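Local coordinates for uncharacterized protein (Pyrococcus furiosus, PDB 4XM2) that removes an acetyl group from N,N'-diacetylchitobiose, acting as a deacetylase of the GlcNAc-PI de-N-acetylase family, at the interface of chains A and B and the interface of chains A and C. Coordinates in Å, arbitrary orientation; residue numbers count along the deposited sequence, not the author numbering. Chains: chain A/B/C, Uncharacterized protein.

Contact 1: the interface of chains A and B. Residues chain A 8, 260-263; chain B 230, 233-234, 237.
One side of helix 221-240 of chain B, carrying B:Phe230, B:Thr233, B:Val234 and B:Phe237, meets the first turn of helix 8-19 and the C-terminal stretch 260-263 of chain A in an aromatic-rich patch. B:Phe237 lies between three chain A groups. Its CB sits over the face of the A:Phe8 ring, 4.0 Å from the centroid, and the two rings meet edge to face with their planes 67° apart. With CG anti to the backbone N (chi1 161°), B:Phe237 points along A:Phe8 in the same direction, which keeps its CB and CD1 against the A:Phe8 ring face. A:Phe263 passes B:Phe237 in the opposite sense, and the far rim of the B:Phe237 ring reaches A:Pro262, CE2 to CB 3.8 Å. The tip of the A:Phe263 ring lies across the helix: CZ touches the methyl CG2 of B:Thr233 at 3.8 Å, and CE2 touches CG2 of B:Val234 at the same distance. That B:Thr233 methyl, CG2, also packs on A:Phe8 CE1 at 3.7 Å, so it bridges two aromatic side chains of chain A. At the other end of the patch, B:Phe230 reaches A:Thr261 with its ring tip, CZ to the hydroxyl OG1 3.5 Å, while its CE2 comes to 4.1 Å from CG1 of A:Ile260. The packed rings and methyls probably hold the terminal segments of one subunit against a helix of its neighbour and so help to keep the deposited hexamer together.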
# COMPACT_ATOMS: atom_id res chain seq x y z
N PHE A 8 -4.38 -27.28 -37.34
CA PHE A 8 -4.00 -26.06 -36.62
C PHE A 8 -3.02 -25.19 -37.45
O PHE A 8 -3.21 -23.98 -37.51
CB PHE A 8 -3.42 -26.37 -35.21
CG PHE A 8 -2.75 -25.17 -34.55
CD1 PHE A 8 -3.51 -24.11 -34.05
CD2 PHE A 8 -1.36 -25.10 -34.45
CE1 PHE A 8 -2.88 -22.99 -33.46
CE2 PHE A 8 -0.73 -23.98 -33.85
CZ PHE A 8 -1.49 -22.94 -33.37
N ILE A 260 -4.26 -14.38 -23.43
CA ILE A 260 -4.83 -15.75 -23.54
C ILE A 260 -4.39 -16.54 -24.79
O ILE A 260 -5.19 -17.30 -25.35
CB ILE A 260 -6.43 -15.76 -23.42
CG1 ILE A 260 -7.11 -15.03 -24.60
CG2 ILE A 260 -6.91 -15.23 -22.09
CD1 ILE A 260 -8.69 -14.92 -24.51
N THR A 261 -3.15 -16.36 -25.23
CA THR A 261 -2.68 -16.95 -26.50
C THR A 261 -1.65 -18.04 -26.21
O THR A 261 -0.45 -17.75 -25.98
CB THR A 261 -2.11 -15.89 -27.47
OG1 THR A 261 -3.08 -14.88 -27.72
CG2 THR A 261 -1.73 -16.50 -28.80
N PRO A 262 -2.09 -19.30 -26.24
CA PRO A 262 -1.23 -20.43 -25.84
C PRO A 262 -0.12 -20.75 -26.85
O PRO A 262 0.86 -21.42 -26.48
CB PRO A 262 -2.20 -21.59 -25.72
CG PRO A 262 -3.35 -21.22 -26.62
CD PRO A 262 -3.45 -19.73 -26.60
N PHE A 263 -0.27 -20.28 -28.09
CA PHE A 263 0.71 -20.53 -29.14
C PHE A 263 1.47 -19.26 -29.53
O PHE A 263 2.00 -19.14 -30.64
CB PHE A 263 0.04 -21.20 -30.36
CG PHE A 263 -1.21 -20.49 -30.81
CD1 PHE A 263 -1.13 -19.25 -31.46
CD2 PHE A 263 -2.47 -21.03 -30.55
CE1 PHE A 263 -2.26 -18.59 -31.86
CE2 PHE A 263 -3.62 -20.36 -30.95
CZ PHE A 263 -3.52 -19.14 -31.59
N PHE B 230 -9.90 -16.53 -34.21
CA PHE B 230 -9.01 -16.70 -33.04
C PHE B 230 -9.41 -17.90 -32.21
O PHE B 230 -8.59 -18.74 -31.92
CB PHE B 230 -9.01 -15.43 -32.19
CG PHE B 230 -8.09 -15.50 -30.97
CD1 PHE B 230 -6.70 -15.49 -31.11
CD2 PHE B 230 -8.63 -15.55 -29.69
CE1 PHE B 230 -5.86 -15.54 -29.99
CE2 PHE B 230 -7.79 -15.61 -28.56
CZ PHE B 230 -6.40 -15.62 -28.72
N THR B 233 -9.24 -21.38 -34.04
CA THR B 233 -7.79 -21.64 -34.03
C THR B 233 -7.21 -22.11 -32.70
O THR B 233 -6.36 -23.03 -32.68
CB THR B 233 -7.01 -20.36 -34.39
OG1 THR B 233 -7.49 -19.84 -35.64
CG2 THR B 233 -5.49 -20.64 -34.46
N VAL B 234 -7.60 -21.45 -31.60
CA VAL B 234 -7.20 -21.94 -30.28
C VAL B 234 -7.70 -23.39 -30.06
O VAL B 234 -6.91 -24.28 -29.78
CB VAL B 234 -7.63 -21.01 -29.13
CG1 VAL B 234 -7.31 -21.63 -27.79
CG2 VAL B 234 -6.97 -19.59 -29.27
N PHE B 237 -5.78 -25.99 -31.72
CA PHE B 237 -4.44 -26.13 -31.11
C PHE B 237 -4.43 -27.21 -30.05
O PHE B 237 -3.49 -27.98 -29.94
CB PHE B 237 -3.97 -24.78 -30.52
CG PHE B 237 -2.86 -24.90 -29.50
CD1 PHE B 237 -1.52 -24.94 -29.90
CD2 PHE B 237 -3.15 -24.96 -28.13
CE1 PHE B 237 -0.50 -25.05 -28.96
CE2 PHE B 237 -2.14 -25.07 -27.18
CZ PHE B 237 -0.82 -25.12 -27.59

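Contact 2: the interface of chains A and C. Residues chain A 69, 82, 85-86, 89, 108; chain C 82-83, 110.
The backbone carbonyl O of A:Asn108, at the end of strand 103-109, is gripped by both terminal guanidinium nitrogens of C:Arg110 in this subunit contact of a GlcNAc-PI de-N-acetylase family protein. C:Arg110 NH1 donates to A:Asn108 O at 2.6 Å, tilted 31° from the carbonyl plane, and C:Arg110 NH2 donates to the same O at 2.9 Å, nearly in line with the C=O bond. The oxygen lies in the guanidinium plane, and a bend at chi3 (-67°) turns the otherwise extended arginine chain toward it. C:Arg110 NH2 also forms a longer salt bridge to carboxylate OD2 of A:Asp69, 3.5 Å away, supplemented by water 1 between the same two atoms. A leucine in place of C:Arg110 would probably leave the A:Asn108 carbonyl without these two donors and A:Asp69 without its positive mate across the interface. The same A:Asp69 OD2 stands at the edge of the C:His82 imidazole, in its plane, 3.2 Å from CE1, so A:Asp69 faces both chain C residues. Methyl CB of A:Ala85 lies over one face of that imidazole, 3.5 Å from its centroid, while the amide ND2 of A:Asn108 comes to another part of the ring edge, its plane turned 80° from the ring. Farther along helix 81-99, A:Leu86 sets CD1 against C:His82 CB at 3.9 Å, the side chains running in opposite directions. The other A:Leu86 methyl, CD2, meets CG of C:Glu83 at 3.9 Å, crossing that side chain at about a right angle.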
# COMPACT_ATOMS: atom_id res chain seq x y z
N ASP A 69 14.73 8.34 -12.19
CA ASP A 69 15.73 9.40 -12.25
C ASP A 69 17.21 8.95 -12.14
O ASP A 69 18.10 9.80 -12.07
CB ASP A 69 15.45 10.36 -11.10
CG ASP A 69 15.40 9.64 -9.75
OD1 ASP A 69 15.88 8.46 -9.63
OD2 ASP A 69 14.86 10.24 -8.81
N HIS A 82 20.54 13.03 -5.32
CA HIS A 82 19.97 14.19 -5.99
C HIS A 82 20.98 14.72 -7.04
O HIS A 82 20.61 15.19 -8.14
CB HIS A 82 19.62 15.27 -4.99
CG HIS A 82 18.88 14.75 -3.79
ND1 HIS A 82 17.58 14.29 -3.85
CD2 HIS A 82 19.26 14.62 -2.50
CE1 HIS A 82 17.20 13.89 -2.65
NE2 HIS A 82 18.19 14.10 -1.81
N ALA A 85 21.12 12.56 -10.19
CA ALA A 85 19.95 12.69 -11.06
C ALA A 85 20.01 13.96 -11.89
O ALA A 85 19.55 14.00 -13.04
CB ALA A 85 18.67 12.65 -10.21
N LEU A 86 20.50 15.04 -11.28
CA LEU A 86 20.85 16.24 -12.03
C LEU A 86 21.80 15.85 -13.15
O LEU A 86 21.56 16.13 -14.31
CB LEU A 86 21.57 17.20 -11.12
CG LEU A 86 21.08 18.62 -11.28
CD1 LEU A 86 19.56 18.64 -11.31
CD2 LEU A 86 21.62 19.45 -10.13
N ARG A 89 20.42 13.46 -15.95
CA ARG A 89 19.49 14.03 -16.89
C ARG A 89 20.29 14.74 -18.01
O ARG A 89 19.92 14.64 -19.20
CB ARG A 89 18.51 15.01 -16.23
CG ARG A 89 17.71 15.87 -17.26
CD ARG A 89 16.99 17.05 -16.61
NE ARG A 89 16.13 16.63 -15.51
CZ ARG A 89 14.80 16.77 -15.47
NH1 ARG A 89 14.13 16.33 -14.40
NH2 ARG A 89 14.16 17.35 -16.49
N ASN A 108 10.21 10.72 -13.15
CA ASN A 108 10.92 11.03 -11.89
C ASN A 108 10.61 10.18 -10.68
O ASN A 108 10.79 10.65 -9.52
CB ASN A 108 10.71 12.50 -11.51
CG ASN A 108 11.42 13.46 -12.47
OD1 ASN A 108 10.89 14.51 -12.81
ND2 ASN A 108 12.61 13.08 -12.92
N HIS C 82 15.31 17.89 -8.16
CA HIS C 82 16.64 17.36 -7.87
C HIS C 82 17.62 18.47 -7.52
O HIS C 82 18.36 18.37 -6.54
CB HIS C 82 17.18 16.57 -9.06
CG HIS C 82 16.34 15.38 -9.42
ND1 HIS C 82 16.21 14.28 -8.59
CD2 HIS C 82 15.61 15.11 -10.52
CE1 HIS C 82 15.44 13.39 -9.17
NE2 HIS C 82 15.06 13.86 -10.34
N GLU C 83 17.60 19.54 -8.33
CA GLU C 83 18.46 20.71 -8.13
C GLU C 83 18.07 21.36 -6.83
O GLU C 83 18.93 21.64 -5.99
CB GLU C 83 18.26 21.71 -9.25
CG GLU C 83 19.44 22.61 -9.56
CD GLU C 83 19.33 23.17 -10.96
OE1 GLU C 83 18.47 24.07 -11.20
OE2 GLU C 83 20.09 22.68 -11.83
N ARG C 110 10.80 11.76 -0.41
CA ARG C 110 10.55 12.90 -1.24
C ARG C 110 9.49 13.81 -0.62
O ARG C 110 8.44 13.37 -0.17
CB ARG C 110 10.23 12.48 -2.67
CG ARG C 110 9.98 13.65 -3.54
CD ARG C 110 9.65 13.20 -4.96
NE ARG C 110 10.84 12.59 -5.51
CZ ARG C 110 10.94 12.03 -6.71
NH1 ARG C 110 9.90 12.00 -7.54
NH2 ARG C 110 12.12 11.52 -7.07
O HOH W 1 14.57 10.95 -6.41

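The centres of contact 1 and contact 2 lie about 46 Å apart, and the two share no residue or secondary-structure element. Chain A takes part in both, using its two terminal regions in contact 1 and the helix 81-99 region with the end of strand 103-109 in contact 2. It can therefore hold chains B and C at the same time. Contact 1 belongs to an interface that is not an exact two-fold, whereas contact 2 lies in a two-fold interface and recurs with the chains exchanged. The two kinds of joint together plausibly help to build the six-chain deposited assembly.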